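Local structure of glutamine amidotransferase domain-containing protein (Thermotoga maritima, 1O1Y) at residues A107-G117 with G151-R159. The protein probably acts as a type 1 glutamine amidotransferase, releasing ammonia from glutamine for transfer to a substrate that is not established. Numbering follows the deposited sequence.
Sequences AKVLGASVYRG and GDTFDLPRR. With SO4 (sulfate ion), chain C.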
ATOM      1  N   ALA A 107       0.256  -3.326 -10.747  1.00 10.25           N
ATOM      2  CA  ALA A 107      -0.353  -4.366 -11.588  1.00 10.30           C
ATOM      3  C   ALA A 107      -0.500  -3.921 -13.036  1.00  9.94           C
ATOM      4  O   ALA A 107      -0.227  -4.664 -13.962  1.00  8.95           O
ATOM      5  CB  ALA A 107      -1.695  -4.761 -11.048  1.00  9.66           C
ATOM      6  N   LYS A 108      -0.953  -2.690 -13.233  1.00  7.59           N
ATOM      7  CA  LYS A 108      -1.083  -2.122 -14.566  1.00  9.11           C
ATOM      8  C   LYS A 108       0.264  -2.063 -15.318  1.00  8.62           C
ATOM      9  O   LYS A 108       0.339  -2.404 -16.480  1.00  9.29           O
ATOM     10  CB  LYS A 108      -1.729  -0.713 -14.480  1.00  8.95           C
ATOM     11  CG  LYS A 108      -1.791  -0.006 -15.805  1.00 11.61           C
ATOM     12  CD  LYS A 108      -2.509   1.356 -15.667  1.00 14.88           C
ATOM     13  CE  LYS A 108      -2.151   2.292 -16.821  1.00 23.34           C
ATOM     14  NZ  LYS A 108      -2.852   3.633 -16.818  1.00 18.43           N
ATOM     15  N   VAL A 109       1.308  -1.592 -14.650  1.00  9.37           N
ATOM     16  CA  VAL A 109       2.626  -1.510 -15.269  1.00  9.17           C
ATOM     17  C   VAL A 109       3.104  -2.908 -15.697  1.00 10.15           C
ATOM     18  O   VAL A 109       3.762  -3.072 -16.747  1.00 10.19           O
ATOM     19  CB  VAL A 109       3.617  -0.790 -14.360  1.00 10.00           C
ATOM     20  CG1 VAL A 109       5.018  -0.921 -14.885  1.00 13.36           C
ATOM     21  CG2 VAL A 109       3.242   0.683 -14.236  1.00 12.07           C
ATOM     22  N   LEU A 110       2.722  -3.921 -14.918  1.00  8.85           N
ATOM     23  CA  LEU A 110       3.090  -5.320 -15.181  1.00 10.64           C
ATOM     24  C   LEU A 110       2.084  -5.982 -16.139  1.00 11.74           C
ATOM     25  O   LEU A 110       2.087  -7.211 -16.331  1.00 11.36           O
ATOM     26  CB  LEU A 110       3.145  -6.071 -13.852  1.00  9.54           C
ATOM     27  CG  LEU A 110       4.289  -5.610 -12.937  1.00 14.19           C
ATOM     28  CD1 LEU A 110       4.196  -6.372 -11.638  1.00 15.01           C
ATOM     29  CD2 LEU A 110       5.625  -5.839 -13.587  1.00 15.58           C
ATOM     30  N   GLY A 111       1.200  -5.181 -16.720  1.00 10.45           N
ATOM     31  CA  GLY A 111       0.394  -5.639 -17.831  1.00 10.88           C
ATOM     32  C   GLY A 111      -1.018  -6.122 -17.506  1.00 11.38           C
ATOM     33  O   GLY A 111      -1.713  -6.539 -18.419  1.00 12.60           O
ATOM     34  N   ALA A 112      -1.455  -6.009 -16.254  1.00  9.59           N
ATOM     35  CA  ALA A 112      -2.748  -6.557 -15.809  1.00  9.57           C
ATOM     36  C   ALA A 112      -3.817  -5.477 -15.813  1.00 11.46           C
ATOM     37  O   ALA A 112      -3.515  -4.328 -15.582  1.00 11.26           O
ATOM     38  CB  ALA A 112      -2.631  -7.113 -14.411  1.00 10.27           C
ATOM     39  N   SER A 113      -5.059  -5.874 -16.055  1.00  9.57           N
ATOM     40  CA  SER A 113      -6.191  -4.968 -16.021  1.00 10.15           C
ATOM     41  C   SER A 113      -6.542  -4.622 -14.584  1.00 10.09           C
ATOM     42  O   SER A 113      -6.423  -5.445 -13.662  1.00 10.23           O
ATOM     43  CB  SER A 113      -7.416  -5.602 -16.732  1.00  8.56           C
ATOM     44  OG  SER A 113      -7.191  -5.853 -18.100  1.00  8.26           O
ATOM     45  N   VAL A 114      -7.007  -3.401 -14.417  1.00  9.66           N
ATOM     46  CA  VAL A 114      -7.589  -2.910 -13.190  1.00  9.16           C
ATOM     47  C   VAL A 114      -9.037  -2.523 -13.484  1.00  9.95           C
ATOM     48  O   VAL A 114      -9.368  -1.985 -14.556  1.00  8.56           O
ATOM     49  CB  VAL A 114      -6.799  -1.655 -12.710  1.00  9.99           C
ATOM     50  CG1 VAL A 114      -7.447  -1.003 -11.497  1.00 11.54           C
ATOM     51  CG2 VAL A 114      -5.349  -2.034 -12.505  1.00  8.77           C
ATOM     52  N   TYR A 115      -9.914  -2.802 -12.527  1.00  8.99           N
ATOM     53  CA  TYR A 115     -11.345  -2.629 -12.758  1.00  9.15           C
ATOM     54  C   TYR A 115     -12.137  -2.629 -11.491  1.00  9.79           C
ATOM     55  O   TYR A 115     -11.656  -3.041 -10.443  1.00 10.27           O
ATOM     56  CB  TYR A 115     -11.903  -3.728 -13.654  1.00 10.09           C
ATOM     57  CG  TYR A 115     -11.399  -5.118 -13.286  1.00  9.16           C
ATOM     58  CD1 TYR A 115     -12.052  -5.892 -12.330  1.00 10.20           C
ATOM     59  CD2 TYR A 115     -10.266  -5.662 -13.912  1.00 11.29           C
ATOM     60  CE1 TYR A 115     -11.597  -7.154 -11.981  1.00 13.39           C
ATOM     61  CE2 TYR A 115      -9.810  -6.935 -13.586  1.00 11.06           C
ATOM     62  CZ  TYR A 115     -10.473  -7.687 -12.614  1.00 15.29           C
ATOM     63  OH  TYR A 115     -10.030  -8.951 -12.288  1.00 14.32           O
ATOM     64  N   ARG A 116     -13.359  -2.133 -11.611  1.00 10.35           N
ATOM     65  CA  ARG A 116     -14.288  -2.074 -10.476  1.00 11.60           C
ATOM     66  C   ARG A 116     -14.589  -3.486  -9.996  1.00 11.65           C
ATOM     67  O   ARG A 116     -14.932  -4.361 -10.799  1.00 13.34           O
ATOM     68  CB  ARG A 116     -15.590  -1.360 -10.853  1.00 13.00           C
ATOM     69  CG  ARG A 116     -16.465  -0.969  -9.639  1.00 16.14           C
ATOM     70  CD  ARG A 116     -17.775  -0.315 -10.012  1.00 24.27           C
ATOM     71  NE  ARG A 116     -18.652  -1.285 -10.669  1.00 31.12           N
ATOM     72  CZ  ARG A 116     -19.495  -2.114 -10.045  1.00 37.82           C
ATOM     73  NH1 ARG A 116     -19.607  -2.119  -8.718  1.00 37.37           N
ATOM     74  NH2 ARG A 116     -20.238  -2.955 -10.761  1.00 35.03           N
ATOM     75  N   GLY A 117     -14.452  -3.695  -8.682  1.00  9.54           N
ATOM     76  CA  GLY A 117     -14.785  -4.957  -8.088  1.00 11.04           C
ATOM     77  C   GLY A 117     -16.246  -5.304  -8.219  1.00 12.73           C
ATOM     78  O   GLY A 117     -17.116  -4.442  -8.046  1.00 12.67           O
ATOM     79  N   GLY A 151     -12.709  -0.014  -3.845  1.00 10.42           N
ATOM     80  CA  GLY A 151     -13.739  -0.483  -4.727  1.00 10.08           C
ATOM     81  C   GLY A 151     -13.201  -1.156  -5.973  1.00 12.10           C
ATOM     82  O   GLY A 151     -13.952  -1.859  -6.628  1.00 13.40           O
ATOM     83  N   ASP A 152     -11.948  -0.912  -6.308  1.00 11.17           N
ATOM     84  CA  ASP A 152     -11.350  -1.506  -7.511  1.00 12.24           C
ATOM     85  C   ASP A 152     -10.510  -2.697  -7.118  1.00 11.23           C
ATOM     86  O   ASP A 152     -10.063  -2.849  -5.964  1.00 11.76           O
ATOM     87  CB  ASP A 152     -10.466  -0.515  -8.257  1.00 11.79           C
ATOM     88  CG  ASP A 152     -11.254   0.490  -9.106  1.00 16.91           C
ATOM     89  OD1 ASP A 152     -12.528   0.461  -9.156  1.00 14.17           O
ATOM     90  OD2 ASP A 152     -10.630   1.389  -9.742  1.00 23.81           O
ATOM     91  N   THR A 153     -10.300  -3.551  -8.097  1.00 11.65           N
ATOM     92  CA  THR A 153      -9.366  -4.679  -7.996  1.00 11.09           C
ATOM     93  C   THR A 153      -8.583  -4.866  -9.300  1.00 12.22           C
ATOM     94  O   THR A 153      -8.588  -4.016 -10.161  1.00 12.10           O
ATOM     95  CB  THR A 153     -10.171  -5.969  -7.553  1.00 13.07           C
ATOM     96  OG1 THR A 153      -9.270  -7.031  -7.178  1.00 11.69           O
ATOM     97  CG2 THR A 153     -11.028  -6.490  -8.640  1.00 12.55           C
ATOM     98  N   PHE A 154      -7.863  -5.970  -9.428  1.00 12.17           N
ATOM     99  CA  PHE A 154      -7.009  -6.193 -10.566  1.00 11.14           C
ATOM    100  C   PHE A 154      -6.851  -7.679 -10.837  1.00 10.72           C
ATOM    101  O   PHE A 154      -7.091  -8.513  -9.973  1.00 11.38           O
ATOM    102  CB  PHE A 154      -5.623  -5.539 -10.353  1.00 11.88           C
ATOM    103  CG  PHE A 154      -4.978  -5.886  -9.027  1.00 11.69           C
ATOM    104  CD1 PHE A 154      -5.181  -5.091  -7.908  1.00 18.12           C
ATOM    105  CD2 PHE A 154      -4.212  -7.040  -8.892  1.00 16.39           C
ATOM    106  CE1 PHE A 154      -4.628  -5.464  -6.672  1.00 14.50           C
ATOM    107  CE2 PHE A 154      -3.654  -7.406  -7.669  1.00 15.76           C
ATOM    108  CZ  PHE A 154      -3.870  -6.624  -6.565  1.00 16.58           C
ATOM    109  N   ASP A 155      -6.433  -7.979 -12.064  1.00 11.84           N
ATOM    110  CA  ASP A 155      -5.953  -9.307 -12.444  1.00 11.29           C
ATOM    111  C   ASP A 155      -4.526  -9.487 -11.935  1.00 11.45           C
ATOM    112  O   ASP A 155      -3.789  -8.534 -11.754  1.00 11.29           O
ATOM    113  CB  ASP A 155      -5.925  -9.441 -13.936  1.00 11.10           C
ATOM    114  CG  ASP A 155      -7.299  -9.593 -14.543  1.00 10.56           C
ATOM    115  OD1 ASP A 155      -8.240  -9.992 -13.805  1.00 13.56           O
ATOM    116  OD2 ASP A 155      -7.502  -9.344 -15.757  1.00 12.91           O
ATOM    117  N   LEU A 156      -4.135 -10.731 -11.699  1.00 10.38           N
ATOM    118  CA  LEU A 156      -2.757 -11.036 -11.302  1.00 10.29           C
ATOM    119  C   LEU A 156      -1.839 -10.936 -12.508  1.00  9.95           C
ATOM    120  O   LEU A 156      -2.067 -11.585 -13.502  1.00  8.41           O
ATOM    121  CB  LEU A 156      -2.702 -12.454 -10.729  1.00  9.61           C
ATOM    122  CG  LEU A 156      -1.355 -12.983 -10.213  1.00 11.55           C
ATOM    123  CD1 LEU A 156      -0.972 -12.239  -8.979  1.00 14.84           C
ATOM    124  CD2 LEU A 156      -1.457 -14.449  -9.938  1.00 12.23           C
ATOM    125  N   PRO A 157      -0.805 -10.091 -12.460  1.00 10.07           N
ATOM    126  CA  PRO A 157       0.085 -10.000 -13.604  1.00  9.87           C
ATOM    127  C   PRO A 157       0.748 -11.333 -13.889  1.00 10.92           C
ATOM    128  O   PRO A 157       0.996 -12.141 -12.984  1.00 11.52           O
ATOM    129  CB  PRO A 157       1.133  -8.991 -13.162  1.00  9.56           C
ATOM    130  CG  PRO A 157       0.459  -8.130 -12.148  1.00  8.87           C
ATOM    131  CD  PRO A 157      -0.461  -9.098 -11.421  1.00 10.77           C
ATOM    132  N   ARG A 158       1.032 -11.535 -15.147  1.00 11.63           N
ATOM    133  CA  ARG A 158       1.540 -12.818 -15.608  1.00 14.24           C
ATOM    134  C   ARG A 158       2.819 -13.165 -14.875  1.00 15.54           C
ATOM    135  O   ARG A 158       3.025 -14.298 -14.456  1.00 16.85           O
ATOM    136  CB  ARG A 158       1.799 -12.796 -17.095  1.00 14.04           C
ATOM    137  CG  ARG A 158       2.243 -14.169 -17.615  1.00 16.84           C
ATOM    138  CD  ARG A 158       2.498 -14.210 -19.114  1.00 24.42           C
ATOM    139  NE  ARG A 158       3.240 -13.026 -19.526  1.00 22.03           N
ATOM    140  CZ  ARG A 158       4.560 -12.945 -19.610  1.00 31.29           C
ATOM    141  NH1 ARG A 158       5.332 -14.005 -19.385  1.00 34.54           N
ATOM    142  NH2 ARG A 158       5.109 -11.791 -19.965  1.00 30.40           N
ATOM    143  N   ARG A 159       3.701 -12.215 -14.705  1.00 15.46           N
ATOM    144  CA  ARG A 159       4.962 -12.637 -14.083  1.00 20.13           C
ATOM    145  C   ARG A 159       4.912 -12.706 -12.508  1.00 16.77           C
ATOM    146  O   ARG A 159       5.863 -13.143 -11.844  1.00 17.19           O
ATOM    147  CB  ARG A 159       6.066 -11.716 -14.606  1.00 21.31           C
ATOM    148  CG  ARG A 159       6.389 -11.912 -16.121  1.00 28.45           C
ATOM    149  CD  ARG A 159       7.130 -10.703 -16.758  1.00 39.81           C
ATOM    150  NE  ARG A 159       6.296  -9.482 -16.774  1.00 37.36           N
ATOM    151  CZ  ARG A 159       6.747  -8.232 -16.964  1.00 40.21           C
ATOM    152  NH1 ARG A 159       8.047  -7.983 -17.141  1.00 48.42           N
ATOM    153  NH2 ARG A 159       5.888  -7.217 -16.975  1.00 36.35           N
TER
HETATM  154  S   SO4 C 402     -10.845   2.575  -5.329  0.50 29.95           S
HETATM  155  O1  SO4 C 402     -12.000   2.866  -4.504  0.50 22.51           O
HETATM  156  O2  SO4 C 402     -10.278   1.214  -5.180  0.50 16.94           O
HETATM  157  O3  SO4 C 402      -9.808   3.500  -4.871  0.50 36.85           O
HETATM  158  O4  SO4 C 402     -11.085   2.853  -6.754  0.50 28.83           O
HETATM  159  O   HOH W   1       0.377  -9.333 -16.966  1.00 21.94           O
HETATM  160  O   HOH W   2       3.602  -9.443 -16.259  1.00 32.19           O
HETATM  161  O   HOH W   3      -5.781  -8.302 -17.508  1.00 25.86           O
HETATM  162  O   HOH W   4     -16.637  -2.491  -5.963  1.00 22.75           O
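A two-stranded antiparallel ladder joins V114-R116 to D152-F154, apart from the large mixed sheet, and runs on into packing of P157 against the end of helix 102-109. Y115 and T153 form its hydrogen-bonded pair: T153 N donates to Y115 O (2.8 Å), and Y115 N returns a bond to T153 O. D155 N to S113 O and G117 N to G151 O extend the pairing at both ends. With chi1 at 44°, the Y115 ring swings back over the partner strand; T153 O lies over one face, and T153 CG2 touches Y115 CE1 at 3.5 Å. Y115 OH donates to D155 OD1 (2.6 Å), meeting the carboxylate from above its plane, while a water links D155 OD2 to S113 N. On the face bearing V114 and F154, A107 CB sits 4.0 Å from F154 CG; past the end of the strands P157 CB meets L110 CB at 3.6 Å. Two waters bridge L110 O to the backbone N of R158 and R159. A sulfate, probably from the crystallisation liquor, binds G151 N and D152 N. The helix ends in a Schellman motif with G111 as C-prime residue, leading into a separate two-stranded antiparallel sheet beside the large mixed sheet of a type 1 glutamine amidotransferase domain.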